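Local atomic coordinates of DNA polymerase (PDB entry 5MDN), a protein that probably catalyses template-directed DNA synthesis as a family B DNA polymerase, adding deoxyribonucleotides to a growing strand with release of diphosphate. Residues D415-D420 / G570-L575; L543-Y548 / E581-E586; S563-K568 / A601-A606. All blocks are in the same frame, centred on the assembly; numbering follows the deposited sequence.

Contact 1 (D415-D420 / G570-L575); sequences DVLVLD and GAVDRL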
ATOM      1  N   ASP A 415       8.742  17.651 -24.292  1.00 70.29           N
ATOM      2  CA  ASP A 415       9.601  16.499 -24.561  1.00 69.10           C
ATOM      3  C   ASP A 415      10.602  16.271 -23.434  1.00 63.96           C
ATOM      4  O   ASP A 415      11.760  16.690 -23.532  1.00 66.78           O
ATOM      5  CB  ASP A 415      10.337  16.672 -25.894  1.00 70.83           C
ATOM      6  CG  ASP A 415       9.401  16.642 -27.087  1.00 71.43           C
ATOM      7  OD1 ASP A 415       8.394  15.905 -27.036  1.00 70.37           O
ATOM      8  OD2 ASP A 415       9.677  17.352 -28.076  1.00 75.95           O
ATOM      9  N   VAL A 416      10.179  15.593 -22.371  1.00 65.77           N
ATOM     10  CA  VAL A 416      10.992  15.411 -21.175  1.00 64.25           C
ATOM     11  C   VAL A 416      11.063  13.927 -20.849  1.00 62.25           C
ATOM     12  O   VAL A 416      10.035  13.240 -20.839  1.00 61.50           O
ATOM     13  CB  VAL A 416      10.425  16.199 -19.977  1.00 64.04           C
ATOM     14  CG1 VAL A 416      11.222  15.909 -18.715  1.00 63.87           C
ATOM     15  CG2 VAL A 416      10.412  17.691 -20.279  1.00 66.08           C
ATOM     16  N   LEU A 417      12.272  13.436 -20.586  1.00 61.03           N
ATOM     17  CA  LEU A 417      12.495  12.075 -20.121  1.00 61.35           C
ATOM     18  C   LEU A 417      12.850  12.090 -18.640  1.00 60.68           C
ATOM     19  O   LEU A 417      13.657  12.912 -18.192  1.00 56.82           O
ATOM     20  CB  LEU A 417      13.617  11.392 -20.913  1.00 63.69           C
ATOM     21  CG  LEU A 417      13.429  11.226 -22.422  1.00 64.85           C
ATOM     22  CD1 LEU A 417      14.580  10.424 -23.011  1.00 66.91           C
ATOM     23  CD2 LEU A 417      12.101  10.555 -22.720  1.00 63.72           C
ATOM     24  N   VAL A 418      12.243  11.178 -17.886  1.00 64.27           N
ATOM     25  CA  VAL A 418      12.549  10.988 -16.473  1.00 63.77           C
ATOM     26  C   VAL A 418      13.414   9.742 -16.336  1.00 62.98           C
ATOM     27  O   VAL A 418      12.994   8.639 -16.709  1.00 61.25           O
ATOM     28  CB  VAL A 418      11.270  10.871 -15.631  1.00 63.39           C
ATOM     29  CG1 VAL A 418      11.620  10.630 -14.170  1.00 63.66           C
ATOM     30  CG2 VAL A 418      10.426  12.126 -15.782  1.00 63.67           C
ATOM     31  N   LEU A 419      14.618   9.911 -15.800  1.00 60.31           N
ATOM     32  CA  LEU A 419      15.565   8.816 -15.642  1.00 60.03           C
ATOM     33  C   LEU A 419      15.512   8.303 -14.209  1.00 59.58           C
ATOM     34  O   LEU A 419      15.610   9.086 -13.259  1.00 54.90           O
ATOM     35  CB  LEU A 419      16.982   9.266 -16.000  1.00 60.85           C
ATOM     36  CG  LEU A 419      17.183   9.717 -17.451  1.00 61.48           C
ATOM     37  CD1 LEU A 419      18.531  10.397 -17.639  1.00 61.89           C
ATOM     38  CD2 LEU A 419      17.035   8.541 -18.401  1.00 62.14           C
ATOM     39  N   ASP A 420      15.363   6.990 -14.062  1.00 57.95           N
ATOM     40  CA  ASP A 420      15.229   6.357 -12.756  1.00 59.80           C
ATOM     41  C   ASP A 420      16.611   6.080 -12.174  1.00 58.80           C
ATOM     42  O   ASP A 420      17.427   5.394 -12.799  1.00 59.35           O
ATOM     43  CB  ASP A 420      14.423   5.063 -12.868  1.00 62.99           C
ATOM     44  CG  ASP A 420      13.952   4.549 -11.521  1.00 66.41           C
ATOM     45  OD1 ASP A 420      14.261   5.189 -10.494  1.00 64.25           O
ATOM     46  OD2 ASP A 420      13.279   3.498 -11.490  1.00 71.89           O
ATOM     47  N   GLY A 570      18.870  12.414 -28.691  1.00 81.84           N
ATOM     48  CA  GLY A 570      19.670  11.231 -28.951  1.00 80.87           C
ATOM     49  C   GLY A 570      20.814  11.061 -27.971  1.00 80.07           C
ATOM     50  O   GLY A 570      21.289   9.942 -27.753  1.00 74.25           O
ATOM     51  N   ALA A 571      21.278  12.164 -27.379  1.00 76.32           N
ATOM     52  CA  ALA A 571      22.428  12.125 -26.484  1.00 77.68           C
ATOM     53  C   ALA A 571      22.157  11.386 -25.177  1.00 78.54           C
ATOM     54  O   ALA A 571      23.114  11.037 -24.475  1.00 83.07           O
ATOM     55  CB  ALA A 571      22.897  13.549 -26.183  1.00 75.39           C
ATOM     56  N   VAL A 572      20.888  11.157 -24.822  1.00 79.80           N
ATOM     57  CA  VAL A 572      20.578  10.511 -23.546  1.00 78.08           C
ATOM     58  C   VAL A 572      21.196   9.120 -23.487  1.00 76.84           C
ATOM     59  O   VAL A 572      21.640   8.665 -22.426  1.00 74.39           O
ATOM     60  CB  VAL A 572      19.056  10.472 -23.304  1.00 78.55           C
ATOM     61  CG1 VAL A 572      18.496  11.885 -23.222  1.00 76.70           C
ATOM     62  CG2 VAL A 572      18.338   9.663 -24.379  1.00 79.60           C
ATOM     63  N   ASP A 573      21.222   8.417 -24.625  1.00 74.53           N
ATOM     64  CA  ASP A 573      21.755   7.058 -24.658  1.00 75.04           C
ATOM     65  C   ASP A 573      23.213   7.019 -24.219  1.00 72.70           C
ATOM     66  O   ASP A 573      23.661   6.031 -23.626  1.00 74.61           O
ATOM     67  CB  ASP A 573      21.618   6.482 -26.066  1.00 78.51           C
ATOM     68  CG  ASP A 573      20.183   6.471 -26.554  1.00 88.19           C
ATOM     69  OD1 ASP A 573      19.288   6.142 -25.746  1.00 97.06           O
ATOM     70  OD2 ASP A 573      19.952   6.785 -27.742  1.00 94.72           O
ATOM     71  N   ARG A 574      23.964   8.083 -24.502  1.00 71.70           N
ATOM     72  CA  ARG A 574      25.348   8.166 -24.052  1.00 71.69           C
ATOM     73  C   ARG A 574      25.439   8.514 -22.573  1.00 68.14           C
ATOM     74  O   ARG A 574      26.355   8.050 -21.886  1.00 69.08           O
ATOM     75  CB  ARG A 574      26.096   9.202 -24.893  1.00 74.42           C
ATOM     76  CG  ARG A 574      26.079   8.890 -26.380  1.00 74.43           C
ATOM     77  CD  ARG A 574      27.046   9.756 -27.163  1.00 76.92           C
ATOM     78  NE  ARG A 574      26.585   9.932 -28.537  1.00 79.87           N
ATOM     79  CZ  ARG A 574      25.841  10.954 -28.949  1.00 83.13           C
ATOM     80  NH1 ARG A 574      25.478  11.899 -28.092  1.00 89.48           N
ATOM     81  NH2 ARG A 574      25.457  11.035 -30.216  1.00 78.82           N
ATOM     82  N   LEU A 575      24.510   9.332 -22.071  1.00 69.46           N
ATOM     83  CA  LEU A 575      24.470   9.615 -20.640  1.00 69.09           C
ATOM     84  C   LEU A 575      24.137   8.362 -19.837  1.00 69.38           C
ATOM     85  O   LEU A 575      24.727   8.121 -18.779  1.00 65.77           O
ATOM     86  CB  LEU A 575      23.455  10.721 -20.348  1.00 67.11           C
ATOM     87  CG  LEU A 575      23.261  11.070 -18.871  1.00 64.94           C
ATOM     88  CD1 LEU A 575      24.576  11.520 -18.251  1.00 64.62           C
ATOM     89  CD2 LEU A 575      22.187  12.132 -18.696  1.00 64.71           C
TER
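Val572, near the start of helix 572-583, faces strand 416-420 with both of its methyl groups and takes the end of Leu417 between them. Leu417 CD1 lies 4.1 Å from Val572 CG2 and 4.2 Å from Val572 CG1, nearly equidistant, and the two side chains meet at about a right angle. The rotation of the valine explains the fork: with CG1 anti to the carbonyl carbon (chi1 -62°), neither methyl turns away from the strand. CD1 alone leads on the Leu417 side. The backbones stay well apart, the nearest alpha carbons being those of Leu417 and Val572 at 8.9 Å, a gap spanned entirely by hydrocarbon.

This is the helix-on-sheet layer of the polymerase palm. Strand 416-420 lies between strands 563-567 and 588-593, and helix 572-583 links these two flanking strands in a beta-alpha-beta crossover that passes over it. Leu417 and Leu419, two residues apart in the strand, both point to the helix, where Val572 and Leu575, three residues apart and so on the same side of the helix, answer them. All four of these residues are buried.

Leu419 also uses CD1, which reaches Leu575 CD2 at 4.2 Å, the two side chains meeting at a slant. Leu575 has CG anti to its own backbone nitrogen (chi1 177°), and its branches serve two neighbours: CD2 is turned to the strand, while CD1 packs against Val545 of helix 528-551. Within the sheet, Leu419 is flanked by Leu564 and Val566 on one neighbouring strand and by Val589 on the other. Polar ties appear at the margin, where Asp415 OD1 forms a salt bridge with Arg610.

Contact 2 (L543-Y548 / E581-E586); sequences LDVVEY and ERHGIE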
ATOM      1  N   LEU A 543      25.846  14.969  -8.824  1.00 78.58           N
ATOM      2  CA  LEU A 543      26.512  16.161  -9.344  1.00 76.60           C
ATOM      3  C   LEU A 543      27.500  15.814 -10.449  1.00 75.29           C
ATOM      4  O   LEU A 543      27.730  16.624 -11.355  1.00 82.90           O
ATOM      5  CB  LEU A 543      27.215  16.907  -8.210  1.00 76.65           C
ATOM      6  CG  LEU A 543      26.405  17.963  -7.452  1.00 77.38           C
ATOM      7  CD1 LEU A 543      25.354  17.334  -6.555  1.00 78.61           C
ATOM      8  CD2 LEU A 543      27.333  18.856  -6.637  1.00 75.15           C
ATOM      9  N   ASP A 544      28.107  14.628 -10.385  1.00 71.28           N
ATOM     10  CA  ASP A 544      28.976  14.184 -11.469  1.00 72.51           C
ATOM     11  C   ASP A 544      28.177  13.936 -12.744  1.00 75.99           C
ATOM     12  O   ASP A 544      28.614  14.307 -13.839  1.00 80.88           O
ATOM     13  CB  ASP A 544      29.737  12.925 -11.048  1.00 71.46           C
ATOM     14  CG  ASP A 544      30.603  12.362 -12.163  1.00 73.06           C
ATOM     15  OD1 ASP A 544      30.057  11.708 -13.076  1.00 70.62           O
ATOM     16  OD2 ASP A 544      31.834  12.577 -12.128  1.00 76.07           O
ATOM     17  N   VAL A 545      27.006  13.304 -12.622  1.00 75.91           N
ATOM     18  CA  VAL A 545      26.226  12.956 -13.805  1.00 73.76           C
ATOM     19  C   VAL A 545      25.554  14.188 -14.406  1.00 70.67           C
ATOM     20  O   VAL A 545      25.331  14.246 -15.622  1.00 66.23           O
ATOM     21  CB  VAL A 545      25.207  11.857 -13.448  1.00 73.55           C
ATOM     22  CG1 VAL A 545      24.299  11.542 -14.626  1.00 73.60           C
ATOM     23  CG2 VAL A 545      25.928  10.598 -12.995  1.00 75.14           C
ATOM     24  N   VAL A 546      25.250  15.204 -13.593  1.00 71.68           N
ATOM     25  CA  VAL A 546      24.711  16.439 -14.157  1.00 73.96           C
ATOM     26  C   VAL A 546      25.809  17.225 -14.866  1.00 78.28           C
ATOM     27  O   VAL A 546      25.570  17.849 -15.907  1.00 84.27           O
ATOM     28  CB  VAL A 546      23.993  17.281 -13.080  1.00 71.36           C
ATOM     29  CG1 VAL A 546      22.994  16.427 -12.310  1.00 72.39           C
ATOM     30  CG2 VAL A 546      24.975  17.960 -12.134  1.00 70.44           C
ATOM     31  N   GLU A 547      27.029  17.212 -14.319  1.00 79.32           N
ATOM     32  CA  GLU A 547      28.137  17.900 -14.972  1.00 76.80           C
ATOM     33  C   GLU A 547      28.531  17.200 -16.267  1.00 73.31           C
ATOM     34  O   GLU A 547      28.840  17.860 -17.266  1.00 79.44           O
ATOM     35  CB  GLU A 547      29.331  17.996 -14.023  1.00 78.77           C
ATOM     36  CG  GLU A 547      30.601  18.532 -14.669  1.00 83.35           C
ATOM     37  CD  GLU A 547      30.417  19.911 -15.276  1.00 88.54           C
ATOM     38  OE1 GLU A 547      29.643  20.716 -14.714  1.00 94.07           O
ATOM     39  OE2 GLU A 547      31.044  20.189 -16.321  1.00 90.57           O
ATOM     40  N   TYR A 548      28.522  15.864 -16.272  1.00 67.69           N
ATOM     41  CA  TYR A 548      28.806  15.138 -17.504  1.00 69.06           C
ATOM     42  C   TYR A 548      27.683  15.303 -18.520  1.00 73.24           C
ATOM     43  O   TYR A 548      27.942  15.324 -19.728  1.00 72.71           O
ATOM     44  CB  TYR A 548      29.042  13.657 -17.206  1.00 68.27           C
ATOM     45  CG  TYR A 548      29.485  12.859 -18.413  1.00 67.39           C
ATOM     46  CD1 TYR A 548      30.829  12.763 -18.751  1.00 67.75           C
ATOM     47  CD2 TYR A 548      28.559  12.198 -19.213  1.00 66.57           C
ATOM     48  CE1 TYR A 548      31.239  12.036 -19.853  1.00 67.98           C
ATOM     49  CE2 TYR A 548      28.960  11.470 -20.317  1.00 65.03           C
ATOM     50  CZ  TYR A 548      30.300  11.392 -20.632  1.00 66.51           C
ATOM     51  OH  TYR A 548      30.703  10.666 -21.730  1.00 67.83           O
ATOM     52  N   GLU A 581      28.970   2.478 -17.316  1.00 77.73           N
ATOM     53  CA  GLU A 581      30.409   2.244 -17.398  1.00 75.52           C
ATOM     54  C   GLU A 581      31.153   2.945 -16.264  1.00 69.14           C
ATOM     55  O   GLU A 581      32.076   2.374 -15.672  1.00 71.59           O
ATOM     56  CB  GLU A 581      30.931   2.691 -18.762  1.00 79.37           C
ATOM     57  CG  GLU A 581      30.438   1.818 -19.909  1.00 86.13           C
ATOM     58  CD  GLU A 581      30.992   2.239 -21.255  1.00 93.50           C
ATOM     59  OE1 GLU A 581      31.784   3.202 -21.300  1.00101.77           O
ATOM     60  OE2 GLU A 581      30.633   1.605 -22.272  1.00 98.09           O
ATOM     61  N   ARG A 582      30.764   4.180 -15.945  1.00 70.24           N
ATOM     62  CA  ARG A 582      31.468   4.960 -14.929  1.00 67.95           C
ATOM     63  C   ARG A 582      31.098   4.533 -13.514  1.00 69.03           C
ATOM     64  O   ARG A 582      31.977   4.345 -12.667  1.00 68.42           O
ATOM     65  CB  ARG A 582      31.166   6.448 -15.124  1.00 68.56           C
ATOM     66  CG  ARG A 582      31.739   7.384 -14.062  1.00 70.00           C
ATOM     67  CD  ARG A 582      33.219   7.209 -13.799  1.00 72.39           C
ATOM     68  NE  ARG A 582      33.569   7.695 -12.465  1.00 75.24           N
ATOM     69  CZ  ARG A 582      33.692   8.978 -12.137  1.00 80.98           C
ATOM     70  NH1 ARG A 582      33.493   9.923 -13.046  1.00 80.17           N
ATOM     71  NH2 ARG A 582      34.010   9.319 -10.894  1.00 83.79           N
ATOM     72  N   HIS A 583      29.805   4.371 -13.239  1.00 67.18           N
ATOM     73  CA  HIS A 583      29.347   4.136 -11.880  1.00 65.63           C
ATOM     74  C   HIS A 583      28.802   2.734 -11.640  1.00 61.94           C
ATOM     75  O   HIS A 583      28.510   2.394 -10.488  1.00 59.25           O
ATOM     76  CB  HIS A 583      28.282   5.176 -11.505  1.00 67.71           C
ATOM     77  CG  HIS A 583      28.835   6.556 -11.320  1.00 69.62           C
ATOM     78  ND1 HIS A 583      28.533   7.599 -12.169  1.00 71.13           N
ATOM     79  CD2 HIS A 583      29.683   7.060 -10.393  1.00 71.05           C
ATOM     80  CE1 HIS A 583      29.163   8.687 -11.768  1.00 73.47           C
ATOM     81  NE2 HIS A 583      29.869   8.388 -10.691  1.00 72.62           N
ATOM     82  N   GLY A 584      28.661   1.916 -12.680  1.00 63.12           N
ATOM     83  CA  GLY A 584      28.126   0.580 -12.496  1.00 61.61           C
ATOM     84  C   GLY A 584      26.676   0.553 -12.073  1.00 62.75           C
ATOM     85  O   GLY A 584      26.257  -0.377 -11.377  1.00 67.99           O
ATOM     86  N   ILE A 585      25.895   1.552 -12.475  1.00 63.72           N
ATOM     87  CA  ILE A 585      24.496   1.677 -12.086  1.00 61.46           C
ATOM     88  C   ILE A 585      23.643   1.568 -13.340  1.00 62.95           C
ATOM     89  O   ILE A 585      23.918   2.241 -14.342  1.00 62.23           O
ATOM     90  CB  ILE A 585      24.232   3.004 -11.353  1.00 58.08           C
ATOM     91  CG1 ILE A 585      25.024   3.055 -10.046  1.00 56.09           C
ATOM     92  CG2 ILE A 585      22.748   3.180 -11.074  1.00 59.87           C
ATOM     93  CD1 ILE A 585      24.974   4.392  -9.351  1.00 55.58           C
ATOM     94  N   GLU A 586      22.611   0.730 -13.285  1.00 64.96           N
ATOM     95  CA  GLU A 586      21.679   0.592 -14.399  1.00 67.86           C
ATOM     96  C   GLU A 586      20.616   1.681 -14.318  1.00 64.97           C
ATOM     97  O   GLU A 586      19.860   1.749 -13.342  1.00 60.23           O
ATOM     98  CB  GLU A 586      21.035  -0.791 -14.388  1.00 74.92           C
ATOM     99  CG  GLU A 586      20.300  -1.138 -15.671  1.00 80.06           C
ATOM    100  CD  GLU A 586      19.525  -2.434 -15.565  1.00 85.23           C
ATOM    101  OE1 GLU A 586      19.662  -3.128 -14.535  1.00 88.34           O
ATOM    102  OE2 GLU A 586      18.780  -2.763 -16.513  1.00 89.61           O
TER
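His583 brings the edge of its imidazole up to Asp544 and slides past Val545, at the place where two helices of the palm, 528-551 and 572-583, pack side by side on the sheet. Its CE1 lies 3.4 Å from Asp544 OD1, close to the ring plane, and the carboxylate stands perpendicular to the imidazole. Val545 CG2 reaches the same carbon obliquely at 4.0 Å, so that CE1 touches a polar and an apolar neighbour at once. Asp544 has CG anti to the backbone nitrogen (chi1 177°), which carries the carboxylate out toward the second helix.

There its two oxygens have separate duties. OD1 is hydrogen-bonded to Tyr578 OH of the same second helix, the stronger polar partner of the aspartate, whereas OD2 faces Arg582. The salt bridge from Arg582 NH1 to Asp544 OD2 is long at 3.3 Å and bent, with an N-H...O angle of 130°, and is weak as a hydrogen bond. Carboxylate and guanidinium planes are 89° apart, which rules out a side-by-side, two-pronged pairing. The negative charge beside His583 might favour a protonated imidazole, though the nearby arginine would work against this.

Beyond His583 the helix ends, and Gly584 leaves it with positive phi; its carbonyl oxygen is held by Asn427. Arg582 bends at chi2 and folds back along its neighbour, which places His583 NE2 over the centre of the guanidinium, 4.0 Å above its plane.

Contact 3 (S563-K568 / A601-A606); sequences SLFVKK and AKKRYA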
ATOM      1  N   SER A 563      15.862  10.644  -8.856  1.00 74.31           N
ATOM      2  CA  SER A 563      15.673  10.768 -10.298  1.00 73.43           C
ATOM      3  C   SER A 563      16.121  12.149 -10.760  1.00 70.14           C
ATOM      4  O   SER A 563      16.301  13.068  -9.957  1.00 64.86           O
ATOM      5  CB  SER A 563      14.212  10.523 -10.698  1.00 75.99           C
ATOM      6  OG  SER A 563      13.361  11.496 -10.125  1.00 75.91           O
ATOM      7  N   LEU A 564      16.332  12.277 -12.069  1.00 67.51           N
ATOM      8  CA  LEU A 564      16.508  13.588 -12.679  1.00 66.85           C
ATOM      9  C   LEU A 564      15.771  13.642 -14.011  1.00 64.08           C
ATOM     10  O   LEU A 564      15.714  12.649 -14.742  1.00 61.39           O
ATOM     11  CB  LEU A 564      17.997  13.953 -12.855  1.00 63.46           C
ATOM     12  CG  LEU A 564      19.074  13.028 -13.434  1.00 64.49           C
ATOM     13  CD1 LEU A 564      18.864  12.712 -14.905  1.00 64.26           C
ATOM     14  CD2 LEU A 564      20.443  13.658 -13.224  1.00 63.67           C
ATOM     15  N   PHE A 565      15.195  14.803 -14.308  1.00 65.32           N
ATOM     16  CA  PHE A 565      14.434  15.019 -15.532  1.00 65.32           C
ATOM     17  C   PHE A 565      15.340  15.698 -16.551  1.00 65.48           C
ATOM     18  O   PHE A 565      16.008  16.684 -16.228  1.00 61.47           O
ATOM     19  CB  PHE A 565      13.194  15.883 -15.280  1.00 63.38           C
ATOM     20  CG  PHE A 565      12.145  15.247 -14.389  1.00 62.86           C
ATOM     21  CD1 PHE A 565      12.480  14.325 -13.408  1.00 63.81           C
ATOM     22  CD2 PHE A 565      10.812  15.600 -14.531  1.00 63.01           C
ATOM     23  CE1 PHE A 565      11.511  13.762 -12.597  1.00 63.29           C
ATOM     24  CE2 PHE A 565       9.839  15.039 -13.725  1.00 62.25           C
ATOM     25  CZ  PHE A 565      10.189  14.120 -12.757  1.00 62.00           C
ATOM     26  N   VAL A 566      15.360  15.176 -17.777  1.00 61.63           N
ATOM     27  CA  VAL A 566      16.203  15.717 -18.836  1.00 61.82           C
ATOM     28  C   VAL A 566      15.384  15.861 -20.112  1.00 64.17           C
ATOM     29  O   VAL A 566      14.350  15.214 -20.296  1.00 69.94           O
ATOM     30  CB  VAL A 566      17.454  14.848 -19.104  1.00 58.86           C
ATOM     31  CG1 VAL A 566      18.331  14.772 -17.863  1.00 56.53           C
ATOM     32  CG2 VAL A 566      17.049  13.453 -19.561  1.00 59.51           C
ATOM     33  N   LYS A 567      15.866  16.731 -20.996  1.00 61.53           N
ATOM     34  CA  LYS A 567      15.221  16.937 -22.283  1.00 64.08           C
ATOM     35  C   LYS A 567      15.513  15.764 -23.213  1.00 60.51           C
ATOM     36  O   LYS A 567      16.631  15.242 -23.249  1.00 61.42           O
ATOM     37  CB  LYS A 567      15.703  18.247 -22.909  1.00 69.35           C
ATOM     38  CG  LYS A 567      14.978  18.637 -24.186  1.00 73.72           C
ATOM     39  CD  LYS A 567      13.580  19.161 -23.897  1.00 77.79           C
ATOM     40  CE  LYS A 567      13.570  20.664 -23.680  1.00 82.52           C
ATOM     41  NZ  LYS A 567      12.996  21.373 -24.861  1.00 85.20           N
ATOM     42  N   LYS A 568      14.497  15.351 -23.968  1.00 62.77           N
ATOM     43  CA  LYS A 568      14.618  14.186 -24.836  1.00 64.20           C
ATOM     44  C   LYS A 568      15.533  14.501 -26.015  1.00 68.85           C
ATOM     45  O   LYS A 568      15.289  15.452 -26.765  1.00 72.68           O
ATOM     46  CB  LYS A 568      13.240  13.755 -25.331  1.00 64.18           C
ATOM     47  CG  LYS A 568      13.243  12.513 -26.212  1.00 64.44           C
ATOM     48  CD  LYS A 568      11.833  12.176 -26.680  1.00 66.31           C
ATOM     49  CE  LYS A 568      11.807  10.948 -27.578  1.00 67.32           C
ATOM     50  NZ  LYS A 568      11.991   9.685 -26.812  1.00 69.22           N
ATOM     51  N   ALA A 601       8.865  25.228  -7.145  1.00 83.69           N
ATOM     52  CA  ALA A 601      10.260  24.795  -7.209  1.00 85.84           C
ATOM     53  C   ALA A 601      10.505  23.530  -6.398  1.00 87.31           C
ATOM     54  O   ALA A 601      11.509  23.415  -5.690  1.00 86.01           O
ATOM     55  CB  ALA A 601      11.167  25.926  -6.740  1.00 85.08           C
ATOM     56  N   LYS A 602       9.595  22.561  -6.490  1.00 86.02           N
ATOM     57  CA  LYS A 602       9.730  21.271  -5.824  1.00 87.27           C
ATOM     58  C   LYS A 602       9.375  20.177  -6.822  1.00 87.50           C
ATOM     59  O   LYS A 602       9.317  20.432  -8.029  1.00 90.10           O
ATOM     60  CB  LYS A 602       8.839  21.209  -4.576  1.00 87.65           C
ATOM     61  CG  LYS A 602       8.016  22.476  -4.365  1.00 89.06           C
ATOM     62  CD  LYS A 602       7.016  22.365  -3.226  1.00 87.00           C
ATOM     63  CE  LYS A 602       7.567  22.916  -1.918  1.00 86.24           C
ATOM     64  NZ  LYS A 602       6.584  22.734  -0.804  1.00 86.52           N
ATOM     65  N   LYS A 603       9.148  18.957  -6.339  1.00 84.38           N
ATOM     66  CA  LYS A 603       8.616  17.894  -7.193  1.00 82.10           C
ATOM     67  C   LYS A 603       7.086  17.933  -7.180  1.00 78.91           C
ATOM     68  O   LYS A 603       6.395  17.003  -6.769  1.00 77.67           O
ATOM     69  CB  LYS A 603       9.152  16.532  -6.766  1.00 81.43           C
ATOM     70  CG  LYS A 603       8.831  15.419  -7.766  1.00 80.01           C
ATOM     71  CD  LYS A 603       9.391  14.067  -7.363  1.00 81.74           C
ATOM     72  CE  LYS A 603       8.926  12.981  -8.329  1.00 82.57           C
ATOM     73  NZ  LYS A 603       9.502  13.124  -9.699  1.00 84.43           N
ATOM     74  N   ARG A 604       6.565  19.064  -7.642  1.00 75.79           N
ATOM     75  CA  ARG A 604       5.132  19.281  -7.818  1.00 74.43           C
ATOM     76  C   ARG A 604       4.919  19.573  -9.299  1.00 64.79           C
ATOM     77  O   ARG A 604       5.230  20.673  -9.768  1.00 66.41           O
ATOM     78  CB  ARG A 604       4.633  20.422  -6.938  1.00 80.85           C
ATOM     79  CG  ARG A 604       3.175  20.761  -7.159  1.00 89.22           C
ATOM     80  CD  ARG A 604       2.320  19.559  -6.830  1.00 95.67           C
ATOM     81  NE  ARG A 604       0.885  19.817  -6.906  1.00 98.40           N
ATOM     82  CZ  ARG A 604       0.138  19.552  -7.973  1.00 96.99           C
ATOM     83  NH1 ARG A 604       0.684  19.018  -9.059  1.00 94.44           N
ATOM     84  NH2 ARG A 604      -1.161  19.817  -7.956  1.00 96.94           N
ATOM     85  N   TYR A 605       4.395  18.596 -10.036  1.00 73.36           N
ATOM     86  CA  TYR A 605       4.283  18.749 -11.475  1.00 65.11           C
ATOM     87  C   TYR A 605       3.158  17.877 -12.008  1.00 61.88           C
ATOM     88  O   TYR A 605       2.708  16.930 -11.357  1.00 59.77           O
ATOM     89  CB  TYR A 605       5.602  18.396 -12.185  1.00 60.68           C
ATOM     90  CG  TYR A 605       5.951  16.923 -12.151  1.00 58.01           C
ATOM     91  CD1 TYR A 605       6.631  16.377 -11.072  1.00 56.19           C
ATOM     92  CD2 TYR A 605       5.608  16.084 -13.204  1.00 57.90           C
ATOM     93  CE1 TYR A 605       6.953  15.034 -11.038  1.00 56.67           C
ATOM     94  CE2 TYR A 605       5.925  14.739 -13.180  1.00 57.22           C
ATOM     95  CZ  TYR A 605       6.598  14.219 -12.094  1.00 57.06           C
ATOM     96  OH  TYR A 605       6.915  12.879 -12.066  1.00 56.09           O
ATOM     97  N   ALA A 606       2.712  18.222 -13.211  1.00 58.18           N
ATOM     98  CA  ALA A 606       1.842  17.383 -14.015  1.00 57.27           C
ATOM     99  C   ALA A 606       2.553  17.047 -15.318  1.00 57.30           C
ATOM    100  O   ALA A 606       3.361  17.835 -15.818  1.00 57.59           O
ATOM    101  CB  ALA A 606       0.508  18.074 -14.302  1.00 57.94           C
TER
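The ammonium nitrogen of Lys603 ends at the rim of the Phe565 ring, NZ lying 3.3 Å from CZ and close to the ring plane. This edge position is not that of a cation-pi contact. Ser563 OG is farther from the same NZ, at 4.2 Å, and the lysine side chain also touches Tyr558 and Asp560 of the adjoining strand. A bend at the last torsion (chi4 68°) finishes an otherwise extended chain, and the backbone at Lys603 makes an inverse gamma turn.

Lys603 and Tyr605 belong to a Lys-Lys-Arg-Tyr sequence, matching the KKRY motif that in related family B polymerases contacts the primer-template duplex. Here it meets strand 563-567 of the palm, whose first residue, Ser563, ends the YGDTDS sequence of motif C.

Phe565 and Tyr605 approach from opposite directions as a T-shaped pair, the phenylalanine giving the edge and the tyrosine the face. The planes are 88° apart and the centroids 5.2 Å. Phe565 CE2 stands 3.7 Å above the tyrosine plane, offset toward its rim, while CZ lies 3.6 Å from Tyr605 OH. Phe565 makes a second edge-to-face pair with Tyr558.

In the fold
From the N terminus the chain lays down strand 416-420, helix 528-551 and strand 563-567, then returns to each in the same order. Segment 570-575 closes contact 1 across 149 intervening residues; 581-586 and 601-606 then close contacts 2 and 3, each across 32. Every pair of contacts therefore crosses and none nests. Contacts 1 and 2 share helix 572-583, attaching it to the sheet near its start and to helix 528-551 at its end. Contacts 1 and 3 meet through neighbouring strands, with Leu417 N 2.8 Å from Val566 O. Contact 3 joins this palm sheet to the separate antiparallel sheet that contains strand 605-609.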